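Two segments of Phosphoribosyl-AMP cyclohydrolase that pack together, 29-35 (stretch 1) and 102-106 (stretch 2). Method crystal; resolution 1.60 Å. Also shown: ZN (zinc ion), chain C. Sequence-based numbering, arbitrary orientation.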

# COMPACT_ATOMS: atom_id res chain seq x y z
N GLY A 29 -0.58 0.85 3.20
CA GLY A 29 -0.46 -0.32 2.32
C GLY A 29 0.91 -0.98 2.33
O GLY A 29 1.04 -2.04 1.73
N ALA A 30 1.91 -0.45 3.03
CA ALA A 30 3.20 -1.13 3.12
C ALA A 30 3.02 -2.51 3.74
O ALA A 30 2.31 -2.67 4.75
CB ALA A 30 4.17 -0.30 3.97
N ILE A 31 3.68 -3.50 3.14
CA ILE A 31 3.71 -4.82 3.75
C ILE A 31 4.76 -4.79 4.87
O ILE A 31 5.93 -4.49 4.63
CB ILE A 31 4.03 -5.90 2.72
CG1 ILE A 31 2.88 -5.94 1.66
CG2 ILE A 31 4.21 -7.27 3.39
CD1 ILE A 31 3.19 -6.74 0.39
N LEU A 32 4.31 -5.08 6.10
CA LEU A 32 5.17 -4.99 7.27
C LEU A 32 6.02 -6.24 7.42
O LEU A 32 7.22 -6.15 7.74
CB LEU A 32 4.31 -4.80 8.52
CG LEU A 32 3.37 -3.58 8.47
CD1 LEU A 32 2.42 -3.50 9.69
CD2 LEU A 32 4.19 -2.29 8.34
N MET A 33 5.38 -7.41 7.30
CA MET A 33 6.07 -8.69 7.53
C MET A 33 5.13 -9.79 7.04
O MET A 33 3.92 -9.57 6.88
CB MET A 33 6.41 -8.94 9.03
CG MET A 33 5.16 -9.01 9.90
SD MET A 33 5.49 -9.46 11.62
CE MET A 33 5.87 -11.21 11.45
N GLN A 34 5.69 -10.99 6.86
CA GLN A 34 4.87 -12.13 6.50
C GLN A 34 5.36 -13.32 7.30
O GLN A 34 6.58 -13.51 7.46
CB GLN A 34 4.94 -12.41 4.99
CG GLN A 34 4.23 -13.73 4.56
CD GLN A 34 5.22 -14.91 4.43
OE1 GLN A 34 6.18 -14.85 3.66
NE2 GLN A 34 4.97 -15.98 5.18
N GLY A 35 4.40 -14.04 7.90
CA GLY A 35 4.69 -15.27 8.59
C GLY A 35 3.64 -16.33 8.33
O GLY A 35 3.04 -16.36 7.25
N GLU A 102 11.77 -0.34 9.21
CA GLU A 102 10.35 -0.08 9.39
C GLU A 102 9.49 -1.28 9.00
O GLU A 102 8.46 -1.56 9.63
CB GLU A 102 9.98 1.16 8.58
CG GLU A 102 8.68 1.71 8.91
CD GLU A 102 8.58 3.12 8.40
OE1 GLU A 102 9.41 3.96 8.81
OE2 GLU A 102 7.74 3.37 7.55
N THR A 103 9.91 -1.99 7.95
CA THR A 103 9.31 -3.24 7.52
C THR A 103 10.42 -4.24 7.31
O THR A 103 11.62 -3.89 7.27
CB THR A 103 8.54 -3.14 6.18
OG1 THR A 103 9.51 -3.05 5.11
CG2 THR A 103 7.61 -1.89 6.19
N CYS A 104 10.00 -5.48 7.14
CA CYS A 104 10.99 -6.52 6.90
C CYS A 104 11.52 -6.54 5.46
O CYS A 104 12.42 -7.34 5.16
CB CYS A 104 10.42 -7.89 7.27
SG CYS A 104 10.08 -8.15 9.01
N TYR A 105 11.05 -5.69 4.57
CA TYR A 105 11.34 -5.77 3.13
C TYR A 105 12.16 -4.57 2.71
O TYR A 105 11.62 -3.50 2.45
CB TYR A 105 10.05 -5.88 2.29
CG TYR A 105 9.25 -7.14 2.58
CD1 TYR A 105 9.47 -8.32 1.83
CD2 TYR A 105 8.32 -7.19 3.63
CE1 TYR A 105 8.73 -9.47 2.07
CE2 TYR A 105 7.59 -8.34 3.90
CZ TYR A 105 7.79 -9.48 3.10
OH TYR A 105 7.04 -10.60 3.40
N TYR A 106 13.48 -4.76 2.70
CA TYR A 106 14.45 -3.72 2.36
C TYR A 106 15.61 -4.26 1.53
O TYR A 106 16.66 -3.61 1.43
CB TYR A 106 14.97 -3.08 3.66
CG TYR A 106 15.44 -4.09 4.65
CD1 TYR A 106 16.71 -4.65 4.52
CD2 TYR A 106 14.65 -4.46 5.74
CE1 TYR A 106 17.17 -5.57 5.43
CE2 TYR A 106 15.09 -5.40 6.66
CZ TYR A 106 16.37 -5.95 6.50
OH TYR A 106 16.87 -6.89 7.38
ZN ZN C . 12.23 -8.61 9.74

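Stretch 1 leaves a loop at Gly-29 and Ala-30 and runs as a strand from Ile-31 to Gly-35, while stretch 2 begins as loop. Residues that touch are at least 71 positions apart in sequence, and the CA atoms of Leu-32 and Thr-103 are the nearest pair of the two backbones, at 4.5 Å; the next pair, Met-33 and Cys-104, is separated by 5.4 Å between CA atoms. A single hydrogen bond joins the backbones: Cys-104 N donates to Leu-32 O at 2.9 Å, with an N-H...O angle of 164°, so the amide points almost straight at the carbonyl oxygen. No ladder of backbone hydrogen bonds extends from this point, and the remainder of the contact is made by packing. Leu-32 has phi/psi of -82/-47, unlike the extended values on either side of it in the strand. At Gly-29 the backbone angles of 92/-4 would jam a CB against the carbonyl oxygen of the preceding residue, which by itself calls for glycine; the residue does not touch stretch 2.

Thr-103 directs its CA-to-CB bond toward stretch 1 and sits close against the backbone there, with Thr-103 CB 3.3 Å from Ile-31 O. Its methyl group meets the side chain of Leu-32, CG2 to CD2 at 4.1 Å, even though the CA-to-CB bond of Leu-32 points away from stretch 2. Ala-30 adds a looser contact, its CB lying 4.4 Å from Thr-103 CG2. The threonine hydroxyl is used within its own stretch: Tyr-105 N donates to Thr-103 OG1 at 3.1 Å and 162°, a link that spans Cys-104 and ties the threonine side chain to the backbone of the tyrosine.

Tyr-105 has the largest area covered by the opposing stretch. Its CA-to-CB bond points toward stretch 1, and with chi1 at -63° (m) the ring reaches along it from Ile-31 to Gln-34. The apolar contact is with Ile-31, whose CG2 approaches Tyr-105 CE2 to 3.6 Å from an oblique direction. Backbone atoms of Met-33 and Gln-34 instead meet the ring at its edge, near its plane; Met-33 CA is 4.0 Å from Tyr-105 CE2. At the tip of the ring, Tyr-105 OH comes within 3.2 Å of Gln-34 CB, a close packing contact with an aliphatic carbon, while the hydroxyl finds its hydrogen bonding elsewhere in the structure. The Gln-34 amide donates within its own strand, NE2 to Gly-35 O at 2.9 Å and 162°, while OE1 is hydrogen-bonded elsewhere in the structure.

Cys-104 combines this contact with metal binding. Its SG coordinates the zinc ion at 2.3 Å, alongside two ligand atoms from elsewhere in the structure, and also packs 3.8 Å from Met-33 CB. The zinc-bound residue is thus held to stretch 1 through its backbone amide as well as by contact at its sulfur. Together the two stretches bury 314 Å², both sides summed.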